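Local coordinates for fatty acid synthase 1, isoform A (Drosophila melanogaster, PDB 6FN6), which probably synthesises long-chain saturated fatty acids from acetyl-CoA and malonyl-CoA with NADPH, this chain being its dehydratase, enoylreductase and ketoreductase region, at residues Gly147-Ile152 against Phe173-Leu178; Thr161-Trp166 against Val219-Pro224; Arg141-Gly146 against Phe180-Lys185; Ala204-Leu209 against Lys235-Glu240; Arg29-Ala34 against Ala68-Lys73. All coordinates share one frame; numbering follows the deposited sequence.

Interaction 1: residues Gly147-Ile152 against Phe173-Leu178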
# COMPACT_ATOMS: atom_id res chain seq x y z
N GLY A 147 15.74 13.37 36.29
CA GLY A 147 16.82 12.42 36.44
C GLY A 147 17.73 12.32 35.22
O GLY A 147 18.09 13.33 34.62
N ILE A 148 18.09 11.10 34.85
CA ILE A 148 19.05 10.87 33.78
C ILE A 148 18.46 11.22 32.42
O ILE A 148 19.19 11.33 31.43
CB ILE A 148 19.57 9.42 33.80
CG1 ILE A 148 18.43 8.43 33.58
CG2 ILE A 148 20.28 9.15 35.13
CD1 ILE A 148 18.89 7.00 33.40
N PHE A 149 17.15 11.39 32.35
CA PHE A 149 16.50 11.80 31.11
C PHE A 149 16.76 13.28 30.83
O PHE A 149 16.42 13.79 29.76
CB PHE A 149 15.00 11.53 31.15
CG PHE A 149 14.63 10.10 30.86
CD1 PHE A 149 14.38 9.69 29.56
CD2 PHE A 149 14.54 9.17 31.88
CE1 PHE A 149 14.04 8.38 29.28
CE2 PHE A 149 14.20 7.85 31.60
CZ PHE A 149 13.95 7.46 30.30
N ARG A 150 17.35 13.98 31.80
CA ARG A 150 17.81 15.34 31.57
C ARG A 150 19.25 15.28 31.07
O ARG A 150 20.16 15.83 31.68
CB ARG A 150 17.71 16.17 32.85
CG ARG A 150 16.32 16.75 33.10
CD ARG A 150 16.22 17.44 34.45
NE ARG A 150 17.07 18.62 34.54
CZ ARG A 150 16.64 19.88 34.43
NH1 ARG A 150 15.36 20.14 34.21
NH2 ARG A 150 17.50 20.88 34.53
N GLY A 151 19.45 14.61 29.93
CA GLY A 151 20.78 14.29 29.44
C GLY A 151 21.35 15.22 28.39
O GLY A 151 22.48 15.03 27.95
N ILE A 152 20.56 16.20 27.96
CA ILE A 152 21.07 17.22 27.04
C ILE A 152 21.89 18.23 27.83
O ILE A 152 21.35 19.10 28.50
CB ILE A 152 19.94 17.91 26.27
CG1 ILE A 152 19.15 16.89 25.45
CG2 ILE A 152 20.51 19.00 25.37
CD1 ILE A 152 17.90 17.44 24.78
N PHE A 173 19.75 7.70 26.90
CA PHE A 173 20.60 8.33 25.90
C PHE A 173 19.88 8.49 24.56
O PHE A 173 19.87 9.58 23.98
CB PHE A 173 21.88 7.52 25.69
CG PHE A 173 22.73 8.03 24.57
CD1 PHE A 173 23.58 9.11 24.76
CD2 PHE A 173 22.67 7.45 23.31
CE1 PHE A 173 24.36 9.59 23.73
CE2 PHE A 173 23.44 7.92 22.28
CZ PHE A 173 24.29 8.99 22.48
N MET A 174 19.27 7.42 24.08
CA MET A 174 18.56 7.47 22.81
C MET A 174 17.35 8.40 22.91
O MET A 174 16.97 9.04 21.94
CB MET A 174 18.14 6.07 22.36
CG MET A 174 19.30 5.24 21.79
SD MET A 174 18.80 3.81 20.80
CE MET A 174 18.09 2.75 22.06
N ASP A 175 16.75 8.48 24.10
CA ASP A 175 15.63 9.39 24.31
C ASP A 175 16.06 10.84 24.14
O ASP A 175 15.36 11.63 23.51
CB ASP A 175 15.01 9.19 25.69
CG ASP A 175 13.77 10.03 25.90
OD1 ASP A 175 12.88 10.02 25.02
OD2 ASP A 175 13.67 10.70 26.95
N THR A 176 17.21 11.20 24.71
CA THR A 176 17.71 12.57 24.60
C THR A 176 17.98 12.94 23.14
O THR A 176 17.95 14.11 22.78
CB THR A 176 18.98 12.79 25.44
OG1 THR A 176 19.97 11.81 25.09
CG2 THR A 176 18.67 12.68 26.92
N MET A 177 18.26 11.94 22.31
CA MET A 177 18.40 12.16 20.88
C MET A 177 17.06 12.59 20.28
O MET A 177 17.02 13.43 19.38
CB MET A 177 18.92 10.91 20.17
CG MET A 177 20.30 10.46 20.61
SD MET A 177 20.90 9.01 19.71
CE MET A 177 20.99 9.65 18.05
N LEU A 178 15.97 12.01 20.77
CA LEU A 178 14.64 12.39 20.31
C LEU A 178 14.25 13.75 20.87
O LEU A 178 13.63 14.56 20.18
CB LEU A 178 13.60 11.35 20.73
CG LEU A 178 13.87 9.90 20.32
CD1 LEU A 178 12.65 9.03 20.62
CD2 LEU A 178 14.25 9.80 18.85
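The ring of Phe-149 presents its edge to Asp-175, whose CG lies in the ring plane, 3.7 Å from Phe-149 CD1. The carboxylate is turned 72° against the ring, and the two side chains cross at about a right angle. Asp-175 CB is also near, 3.8 Å from Phe-149 CE1. With CG anti to its own backbone N (chi1 -175°), the aspartate is swung off helix 170-183 toward the loop. Its OD2 accepts a hydrogen bond from Gln-179 NE2, one turn further along the helix, and the same amide also reaches Phe-149 O, tying loop and helix together. Next to this polar link, methyl groups lie against backbone. Thr-176 CG2 nestles against the loop, 3.7 Å from Gly-151 N, just where a side chain at Gly-151 would project; OG1 of this threonine is hydrogen-bonded back to Phe-173 O. Beyond it Ile-152 slides past Thr-176 in the opposite direction, its CG1 4.1 Å from Thr-176 CB and its CD1 3.9 Å from Thr-176 O. The Phe-149 ring also meets that of His-24. Asp-175 and His-24 are the probable proton donor and acceptor of the dehydratase, so this is a worked example of the double-hotdog active site, in which a residue on the central helix of one hotdog faces the histidine of the other.

Interaction 2: residues Thr161-Trp166 against Val219-Pro224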
# COMPACT_ATOMS: atom_id res chain seq x y z
N THR A 161 23.40 21.25 16.31
CA THR A 161 24.45 20.50 16.98
C THR A 161 24.29 20.63 18.49
O THR A 161 23.63 21.55 18.97
CB THR A 161 25.85 20.97 16.55
OG1 THR A 161 26.85 20.12 17.14
CG2 THR A 161 26.10 22.41 17.00
N GLY A 162 24.86 19.69 19.23
CA GLY A 162 24.78 19.71 20.68
C GLY A 162 25.54 18.57 21.31
O GLY A 162 26.35 17.91 20.64
N LYS A 163 25.29 18.32 22.59
CA LYS A 163 25.97 17.25 23.31
C LYS A 163 25.02 16.51 24.25
O LYS A 163 24.14 17.11 24.87
CB LYS A 163 27.16 17.81 24.08
CG LYS A 163 28.28 18.32 23.18
CD LYS A 163 29.64 17.80 23.61
CE LYS A 163 30.63 17.83 22.45
NZ LYS A 163 30.73 19.17 21.82
N LEU A 164 25.22 15.20 24.35
CA LEU A 164 24.41 14.35 25.22
C LEU A 164 25.31 13.58 26.18
O LEU A 164 26.35 13.06 25.77
CB LEU A 164 23.57 13.37 24.39
CG LEU A 164 22.93 13.94 23.12
CD1 LEU A 164 22.32 12.83 22.28
CD2 LEU A 164 21.89 14.99 23.47
N GLN A 165 24.93 13.51 27.45
CA GLN A 165 25.74 12.81 28.44
C GLN A 165 25.53 11.30 28.33
O GLN A 165 24.57 10.85 27.71
CB GLN A 165 25.41 13.29 29.85
CG GLN A 165 23.98 13.06 30.29
CD GLN A 165 23.69 13.64 31.66
OE1 GLN A 165 24.23 14.68 32.03
NE2 GLN A 165 22.85 12.96 32.43
N TRP A 166 26.45 10.54 28.91
CA TRP A 166 26.37 9.08 28.90
C TRP A 166 26.46 8.54 30.32
O TRP A 166 27.47 8.74 31.00
CB TRP A 166 27.47 8.48 28.03
CG TRP A 166 27.51 6.99 28.10
CD1 TRP A 166 28.42 6.21 28.75
CD2 TRP A 166 26.58 6.08 27.49
NE1 TRP A 166 28.12 4.88 28.58
CE2 TRP A 166 27.00 4.78 27.81
CE3 TRP A 166 25.44 6.25 26.70
CZ2 TRP A 166 26.31 3.65 27.37
CZ3 TRP A 166 24.76 5.13 26.26
CH2 TRP A 166 25.20 3.84 26.60
N VAL A 219 29.82 12.55 31.52
CA VAL A 219 28.68 13.10 32.23
C VAL A 219 28.64 14.62 32.12
O VAL A 219 27.58 15.20 31.84
CB VAL A 219 28.70 12.67 33.72
CG1 VAL A 219 27.50 13.24 34.47
CG2 VAL A 219 28.73 11.16 33.84
N GLU A 220 29.78 15.26 32.32
CA GLU A 220 29.83 16.72 32.36
C GLU A 220 29.88 17.35 30.97
O GLU A 220 29.38 18.45 30.76
CB GLU A 220 31.05 17.19 33.18
CG GLU A 220 31.14 16.59 34.58
CD GLU A 220 30.03 17.06 35.50
OE1 GLU A 220 29.26 17.96 35.10
OE2 GLU A 220 29.92 16.52 36.62
N THR A 221 30.49 16.65 30.02
CA THR A 221 30.69 17.18 28.67
C THR A 221 29.79 16.48 27.65
O THR A 221 29.16 17.14 26.83
CB THR A 221 32.16 17.07 28.23
OG1 THR A 221 32.98 17.89 29.08
CG2 THR A 221 32.33 17.50 26.78
N GLY A 222 29.78 15.16 27.69
CA GLY A 222 28.87 14.38 26.85
C GLY A 222 29.35 14.09 25.44
O GLY A 222 30.47 14.42 25.07
N LEU A 223 28.48 13.46 24.66
CA LEU A 223 28.79 13.06 23.29
C LEU A 223 28.11 14.00 22.29
O LEU A 223 27.00 14.46 22.53
CB LEU A 223 28.33 11.62 23.04
CG LEU A 223 28.98 10.52 23.87
CD1 LEU A 223 28.07 9.30 23.92
CD2 LEU A 223 30.34 10.14 23.29
N PRO A 224 28.77 14.26 21.14
CA PRO A 224 28.15 15.13 20.14
C PRO A 224 26.88 14.55 19.52
O PRO A 224 26.84 13.35 19.22
CB PRO A 224 29.24 15.27 19.06
CG PRO A 224 30.50 14.84 19.70
CD PRO A 224 30.12 13.83 20.73
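Leu-164 and Leu-223 form an antiparallel hydrogen-bonded pair, and Lys-163 and Pro-224 the non-hydrogen-bonded pair next to it. Leu-164 N donates to Leu-223 O over 2.7 Å, and Leu-223 N returns a bond to Leu-164 O. CA-H...O contacts extend the pairing, Lys-163 CA lying 3.1 Å from Leu-223 O and Pro-224 CA 3.3 Å from Gly-162 O. Ahead of the strand Gly-222, with positive phi (85°), turns the chain out of helix 217-220 and lets its CA lie 3.8 Å from Gln-165 CA, where a side chain would run into Leu-164 O. On one face Lys-163 bends at chi2 (-132°), which puts CD 3.3 Å from Thr-221 O; further out, CE is 4.1 Å from Pro-224 CG, the chain crossing the proline ring obliquely. An alanine in place of Lys-163 would probably leave Pro-224 CG and Thr-221 O without the aliphatic chain beyond CB that lies against them, and more open to solvent. The other face carries Leu-164 and Leu-223, which also reach helix 170-183, both touching Phe-173; Leu-223 CD1 packs on Trp-166 CB at 4.2 Å. Beyond the paired residues, Val-219 CG2 rests 3.9 Å from Trp-166 O. An antiparallel sheet laid with its apolar face on a long central helix is the plan of the hotdog fold, here the predicted C-terminal one of the dehydratase.

Interaction 3: residues Arg141-Gly146 against Phe180-Lys185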
# COMPACT_ATOMS: atom_id res chain seq x y z
N ARG A 141 6.49 23.16 26.91
CA ARG A 141 5.81 22.40 25.88
C ARG A 141 5.03 21.21 26.45
O ARG A 141 4.15 20.67 25.78
CB ARG A 141 6.81 21.90 24.85
CG ARG A 141 7.59 23.01 24.16
CD ARG A 141 8.20 22.51 22.87
NE ARG A 141 9.30 23.34 22.39
CZ ARG A 141 9.89 23.18 21.21
NH1 ARG A 141 9.47 22.24 20.37
NH2 ARG A 141 10.89 23.98 20.86
N GLY A 142 5.34 20.82 27.68
CA GLY A 142 4.66 19.70 28.31
C GLY A 142 5.57 18.59 28.80
O GLY A 142 5.16 17.75 29.59
N TYR A 143 6.81 18.58 28.32
CA TYR A 143 7.78 17.58 28.73
C TYR A 143 8.30 17.86 30.14
O TYR A 143 8.90 18.90 30.38
CB TYR A 143 8.96 17.52 27.76
CG TYR A 143 8.59 17.35 26.31
CD1 TYR A 143 8.41 16.08 25.77
CD2 TYR A 143 8.43 18.44 25.48
CE1 TYR A 143 8.08 15.91 24.44
CE2 TYR A 143 8.09 18.29 24.15
CZ TYR A 143 7.92 17.02 23.63
OH TYR A 143 7.58 16.88 22.30
N ASP A 144 8.08 16.92 31.05
CA ASP A 144 8.53 17.07 32.43
C ASP A 144 9.66 16.09 32.73
O ASP A 144 9.55 15.28 33.65
CB ASP A 144 7.36 16.84 33.39
CG ASP A 144 6.16 17.70 33.05
OD1 ASP A 144 6.20 18.92 33.33
OD2 ASP A 144 5.19 17.16 32.48
N TYR A 145 10.74 16.19 31.98
CA TYR A 145 11.85 15.25 32.13
C TYR A 145 12.55 15.43 33.47
O TYR A 145 12.63 16.54 34.01
CB TYR A 145 12.86 15.43 30.99
CG TYR A 145 12.34 15.04 29.62
CD1 TYR A 145 11.91 13.74 29.37
CD2 TYR A 145 12.29 15.96 28.58
CE1 TYR A 145 11.43 13.38 28.12
CE2 TYR A 145 11.82 15.60 27.33
CZ TYR A 145 11.39 14.31 27.10
OH TYR A 145 10.92 13.96 25.86
N GLY A 146 13.06 14.32 34.00
CA GLY A 146 13.77 14.33 35.26
C GLY A 146 14.85 13.27 35.30
O GLY A 146 14.89 12.38 34.45
N PHE A 180 16.30 16.08 21.46
CA PHE A 180 17.10 17.03 20.71
C PHE A 180 16.45 17.39 19.38
O PHE A 180 16.50 18.54 18.95
CB PHE A 180 18.50 16.48 20.47
CG PHE A 180 19.41 17.44 19.79
CD1 PHE A 180 20.06 18.43 20.51
CD2 PHE A 180 19.62 17.36 18.42
CE1 PHE A 180 20.90 19.32 19.87
CE2 PHE A 180 20.45 18.25 17.79
CZ PHE A 180 21.09 19.23 18.51
N SER A 181 15.85 16.40 18.73
CA SER A 181 15.18 16.61 17.45
C SER A 181 13.92 17.46 17.63
O SER A 181 13.54 18.21 16.74
CB SER A 181 14.82 15.27 16.82
OG SER A 181 14.24 15.44 15.54
N ILE A 182 13.29 17.33 18.79
CA ILE A 182 12.06 18.05 19.06
C ILE A 182 12.36 19.53 19.31
O ILE A 182 11.52 20.39 19.06
CB ILE A 182 11.31 17.42 20.26
CG1 ILE A 182 10.74 16.05 19.86
CG2 ILE A 182 10.19 18.32 20.75
CD1 ILE A 182 10.31 15.19 21.03
N LEU A 183 13.57 19.82 19.79
CA LEU A 183 13.99 21.20 20.04
C LEU A 183 13.92 22.04 18.78
O LEU A 183 13.46 23.18 18.81
CB LEU A 183 15.41 21.24 20.59
CG LEU A 183 15.65 21.23 22.10
CD1 LEU A 183 17.13 21.44 22.37
CD2 LEU A 183 14.83 22.29 22.82
N SER A 184 14.39 21.48 17.68
CA SER A 184 14.48 22.20 16.41
C SER A 184 13.10 22.56 15.85
O SER A 184 12.97 23.47 15.04
CB SER A 184 15.27 21.38 15.39
OG SER A 184 14.70 20.09 15.23
N LYS A 185 12.07 21.83 16.29
CA LYS A 185 10.71 22.09 15.83
C LYS A 185 10.25 23.48 16.27
O LYS A 185 10.42 23.86 17.42
CB LYS A 185 9.75 21.02 16.34
CG LYS A 185 9.89 19.69 15.63
CD LYS A 185 8.91 18.66 16.17
CE LYS A 185 8.83 17.43 15.27
NZ LYS A 185 8.13 17.73 13.99
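Arg-141 NH2 is shared by two backbone carbonyls, donating weak hydrogen bonds to Leu-183 O at 3.4 Å and to Lys-185 O at 3.5 Å. Leu-183 O lies at the edge of the guanidinium, near its plane. NH1 adds a third weak and strongly bent bond to Ile-182 O, at 3.1 Å with an angle of 122°. The chain is extended from CG to NE, chi3 (-160°) placing NE far from the backbone, and NE takes the stronger partner in a salt bridge to Glu-137 on helix 131-141. Gly-142 ends that helix in a Schellman motif. Alongside the arginine, Tyr-143 and Ile-182 meet tip to tip. Tyr-143 OH lies 3.4 Å from Ile-182 CG2 and 3.5 Å from CD1, in front of both methyls, while its polar need is met by a hydrogen bond with Tyr-191 O. The carbonyls of Ile-182 and Leu-183, near the C-terminal end of helix 170-183, probably sit at the negative end of its dipole, and with Lys-185 O just beyond are likely to welcome a cation, though each bond is weak. Glu-137 on NE probably offsets much of the arginine's charge in this buried place, though Arg-971 brings a like charge near NH2.

Interaction 4: residues Ala204-Leu209 against Lys235-Glu240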
# COMPACT_ATOMS: atom_id res chain seq x y z
N ALA A 204 29.86 -1.46 19.33
CA ALA A 204 31.32 -1.49 19.32
C ALA A 204 31.88 -0.09 19.12
O ALA A 204 32.78 0.35 19.83
CB ALA A 204 31.82 -2.43 18.24
N LYS A 205 31.32 0.61 18.14
CA LYS A 205 31.74 1.97 17.82
C LYS A 205 31.43 2.93 18.96
O LYS A 205 32.18 3.86 19.23
CB LYS A 205 31.05 2.43 16.54
CG LYS A 205 31.48 3.79 16.02
CD LYS A 205 30.30 4.49 15.35
CE LYS A 205 30.74 5.40 14.22
NZ LYS A 205 29.57 6.01 13.53
N HIS A 206 30.30 2.68 19.63
CA HIS A 206 29.84 3.53 20.72
C HIS A 206 30.84 3.55 21.88
O HIS A 206 31.20 4.61 22.37
CB HIS A 206 28.47 3.06 21.20
CG HIS A 206 27.74 4.07 22.03
ND1 HIS A 206 27.10 5.16 21.48
CD2 HIS A 206 27.53 4.15 23.36
CE1 HIS A 206 26.54 5.87 22.43
NE2 HIS A 206 26.78 5.28 23.59
N PHE A 207 31.27 2.37 22.30
CA PHE A 207 32.11 2.25 23.49
C PHE A 207 33.57 2.61 23.24
O PHE A 207 34.27 3.03 24.16
CB PHE A 207 32.01 0.83 24.06
CG PHE A 207 30.66 0.50 24.62
CD1 PHE A 207 30.19 1.14 25.76
CD2 PHE A 207 29.86 -0.46 24.03
CE1 PHE A 207 28.94 0.84 26.28
CE2 PHE A 207 28.62 -0.77 24.54
CZ PHE A 207 28.16 -0.12 25.67
N GLU A 208 34.03 2.46 22.00
CA GLU A 208 35.40 2.84 21.67
C GLU A 208 35.49 4.36 21.57
O GLU A 208 36.58 4.94 21.66
CB GLU A 208 35.87 2.18 20.37
CG GLU A 208 35.30 2.80 19.10
CD GLU A 208 35.84 2.14 17.84
OE1 GLU A 208 35.61 0.92 17.65
OE2 GLU A 208 36.49 2.84 17.03
N LEU A 209 34.34 5.01 21.37
CA LEU A 209 34.27 6.46 21.38
C LEU A 209 34.15 6.97 22.82
O LEU A 209 34.67 8.03 23.16
CB LEU A 209 33.08 6.94 20.55
CG LEU A 209 33.24 6.89 19.03
CD1 LEU A 209 31.91 7.15 18.34
CD2 LEU A 209 34.29 7.88 18.56
N LYS A 235 22.14 11.92 14.49
CA LYS A 235 23.30 11.06 14.67
C LYS A 235 24.14 11.43 15.89
O LYS A 235 24.56 12.58 16.04
CB LYS A 235 24.17 11.09 13.41
CG LYS A 235 25.22 9.99 13.37
CD LYS A 235 25.86 9.86 12.00
CE LYS A 235 26.93 8.78 11.99
NZ LYS A 235 26.41 7.46 12.45
N SER A 236 24.38 10.45 16.75
CA SER A 236 25.25 10.63 17.91
C SER A 236 25.98 9.34 18.24
O SER A 236 25.35 8.35 18.62
CB SER A 236 24.44 11.12 19.11
OG SER A 236 25.29 11.34 20.23
N ALA A 237 27.30 9.36 18.10
CA ALA A 237 28.13 8.20 18.39
C ALA A 237 27.66 6.97 17.61
O ALA A 237 27.66 6.97 16.38
CB ALA A 237 28.15 7.93 19.89
N GLY A 238 27.25 5.93 18.33
CA GLY A 238 26.91 4.66 17.70
C GLY A 238 25.47 4.55 17.24
O GLY A 238 25.09 3.56 16.61
N VAL A 239 24.67 5.56 17.56
CA VAL A 239 23.25 5.55 17.22
C VAL A 239 22.99 6.49 16.04
O VAL A 239 23.44 7.64 16.04
CB VAL A 239 22.38 5.93 18.43
CG1 VAL A 239 20.90 5.80 18.09
CG2 VAL A 239 22.73 5.07 19.64
N GLU A 240 22.27 5.99 15.04
CA GLU A 240 21.91 6.80 13.89
C GLU A 240 20.42 6.63 13.58
O GLU A 240 19.96 5.52 13.30
CB GLU A 240 22.75 6.40 12.67
CG GLU A 240 22.66 7.36 11.51
CD GLU A 240 23.42 6.87 10.29
OE1 GLU A 240 24.66 6.96 10.29
OE2 GLU A 240 22.77 6.40 9.33
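Ala-237, His-206 and Lys-205 carry this contact, in which helix 203-210 lies against a beta hairpin closed by the type II' turn from Ser-236 to Val-239. Ala-237 stands at the turn's second position with positive phi, and its methyl meets the imidazole of His-206, CB lying 3.4 Å from ND1 and 3.6 Å from CE1. The same ND1 accepts a hydrogen bond from Gly-238 N at 3.2 Å and 153°, the donor only 4° out of the ring plane. His-206 has CG anti to its backbone N (chi1 -163°), which leads the ring off the helix beside the turn; aromatic neighbours Trp-166, Trp-170 and Phe-173 meet it as well. Used as an acceptor at ND1, the ring is probably neutral. A leucine in place of His-206 would probably leave Gly-238 N without this acceptor, and the tip of the turn less firmly held to the helix. Leu-209, one turn on from Lys-205, adds CD1 at 3.9 Å from Ala-237 CA. Lys-205 bends at chi2 and chi3 past the carbonyl of Ala-237, its CD 3.8 Å from that O. The side chains of Lys-205 and Lys-235 cross at about a right angle and bring two ammonium groups together, a likely repulsion that weak, long ion pairs of both lysines with Glu-114 may ease. Lys-205 NZ lies 3.6 Å from Lys-235 NZ, and Lys-235 NZ in turn makes a salt bridge with Glu-240 OE1 at 2.8 Å.

Interaction 5: residues Arg29-Ala34 against Ala68-Lys73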
# COMPACT_ATOMS: atom_id res chain seq x y z
N ARG A 29 2.45 12.73 33.58
CA ARG A 29 2.32 11.29 33.69
C ARG A 29 3.56 10.57 33.17
O ARG A 29 4.24 11.05 32.26
CB ARG A 29 1.07 10.82 32.95
CG ARG A 29 0.78 11.58 31.65
CD ARG A 29 -0.55 11.19 31.02
NE ARG A 29 -0.87 12.04 29.87
CZ ARG A 29 -0.53 11.79 28.61
NH1 ARG A 29 0.14 10.69 28.29
NH2 ARG A 29 -0.87 12.64 27.65
N ILE A 30 3.86 9.41 33.75
CA ILE A 30 5.02 8.62 33.34
C ILE A 30 4.67 7.85 32.08
O ILE A 30 3.70 7.09 32.05
CB ILE A 30 5.48 7.66 34.47
CG1 ILE A 30 5.86 8.45 35.72
CG2 ILE A 30 6.65 6.80 34.00
CD1 ILE A 30 6.09 7.59 36.95
N LEU A 31 5.48 8.03 31.04
CA LEU A 31 5.29 7.30 29.78
C LEU A 31 6.47 6.39 29.51
O LEU A 31 7.63 6.81 29.61
CB LEU A 31 5.12 8.27 28.62
CG LEU A 31 3.70 8.70 28.29
CD1 LEU A 31 3.15 9.55 29.42
CD2 LEU A 31 3.67 9.45 26.97
N PHE A 32 6.19 5.14 29.16
CA PHE A 32 7.26 4.24 28.77
C PHE A 32 7.85 4.78 27.47
O PHE A 32 7.14 4.88 26.47
CB PHE A 32 6.78 2.81 28.59
CG PHE A 32 7.90 1.81 28.56
CD1 PHE A 32 8.56 1.47 29.72
CD2 PHE A 32 8.32 1.24 27.37
CE1 PHE A 32 9.61 0.56 29.71
CE2 PHE A 32 9.36 0.33 27.34
CZ PHE A 32 10.00 -0.01 28.51
N PRO A 33 9.15 5.12 27.48
CA PRO A 33 9.71 5.80 26.32
C PRO A 33 9.74 4.94 25.06
O PRO A 33 9.93 3.73 25.14
CB PRO A 33 11.13 6.14 26.77
CG PRO A 33 11.46 5.10 27.78
CD PRO A 33 10.17 4.82 28.50
N ALA A 34 9.56 5.59 23.92
CA ALA A 34 9.67 4.92 22.63
C ALA A 34 11.00 4.18 22.55
O ALA A 34 11.07 3.05 22.06
CB ALA A 34 9.54 5.93 21.51
N ALA A 68 0.74 5.23 23.37
CA ALA A 68 1.58 5.50 24.52
C ALA A 68 1.30 4.51 25.64
O ALA A 68 0.18 4.03 25.79
CB ALA A 68 1.36 6.93 25.01
N THR A 69 2.33 4.21 26.43
CA THR A 69 2.18 3.34 27.59
C THR A 69 2.37 4.18 28.85
O THR A 69 3.45 4.71 29.10
CB THR A 69 3.19 2.17 27.61
OG1 THR A 69 3.18 1.49 26.35
CG2 THR A 69 2.86 1.19 28.71
N ILE A 70 1.30 4.29 29.62
CA ILE A 70 1.31 5.08 30.83
C ILE A 70 1.61 4.15 32.00
O ILE A 70 1.07 3.05 32.07
CB ILE A 70 -0.02 5.82 31.02
CG1 ILE A 70 -0.20 6.86 29.91
CG2 ILE A 70 -0.08 6.49 32.40
CD1 ILE A 70 -1.54 7.58 29.93
N LEU A 71 2.49 4.60 32.90
CA LEU A 71 2.82 3.81 34.08
C LEU A 71 2.45 4.59 35.33
O LEU A 71 2.55 5.81 35.36
CB LEU A 71 4.32 3.46 34.09
CG LEU A 71 4.94 3.03 32.76
CD1 LEU A 71 6.43 2.76 32.93
CD2 LEU A 71 4.24 1.80 32.19
N ASN A 72 2.02 3.86 36.36
CA ASN A 72 1.71 4.46 37.66
C ASN A 72 2.95 4.46 38.56
O ASN A 72 4.07 4.33 38.07
CB ASN A 72 0.56 3.72 38.33
CG ASN A 72 -0.71 3.73 37.49
OD1 ASN A 72 -1.26 2.68 37.16
ND2 ASN A 72 -1.17 4.92 37.13
N LYS A 73 2.75 4.64 39.86
CA LYS A 73 3.86 4.59 40.80
C LYS A 73 4.32 3.15 41.02
O LYS A 73 5.50 2.83 40.84
CB LYS A 73 3.47 5.22 42.14
CG LYS A 73 4.56 5.17 43.19
CD LYS A 73 4.28 6.12 44.34
CE LYS A 73 5.42 6.15 45.33
NZ LYS A 73 5.18 7.12 46.44
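Leu-71 pushes its CD1 methyl into the hollow between two side chains of residues 29-34, 4.2 Å from Ile-30 CG2 and 4.1 Å from Phe-32 CD1. The phenyl ring meets this methyl at its edge, near the ring plane, while Pro-33 CD lies over one of its faces, offset toward the rim. Phe-32 has CG anti to its backbone N (chi1 -164°), which places CG so that it is CB that packs on the threonine, 3.8 Å from Thr-69 CB. Leu-31 works as a fork: CD2 touches Ala-68 CB at 3.9 Å, and CD1 reaches toward Ile-70 CG1. The CD1 methyl of Ile-70 is met in turn by Arg-29, whose CD and NH1 both lie 3.9 Å from it. Two straight backbone bonds keep these bumps in step: Leu-71 N to Ile-30 O at 2.9 Å, and Phe-32 N to Thr-69 O at 2.8 Å. Between them Leu-31 and Ile-70 face each other as an antiparallel non-hydrogen-bonded pair. Leu-31 O is hydrogen-bonded to ND1 of His-24, the probable proton acceptor, which makes this strand a second shell of the dehydratase site, leading through Pro-33 at the N-cap into helix 34-48 of the predicted N-terminal hotdog.

In the fold
The five contacts map what is predicted to be a double hotdog from its active site outward. Interaction 1 holds Asp-175, whose side chain comes to about 3 Å from that of His-24 at the nearest atoms; interaction 5, in the N-terminal hotdog, adjoins His-24 through the Leu-31 O bond, its centre about 15 Å from that of interaction 1. Interactions 1 and 3 use successive parts of helix 170-183, their centres about 10 Å apart. Interaction 2 lies equally near interaction 1, and Gly-151 O probably bonds to Gln-165 N at 2.9 Å. Interaction 4 is joined to interaction 2 by Pro-224 O and Ser-236 OG, 2.7 Å apart, and lies farthest from interaction 5, about 27 Å between centres.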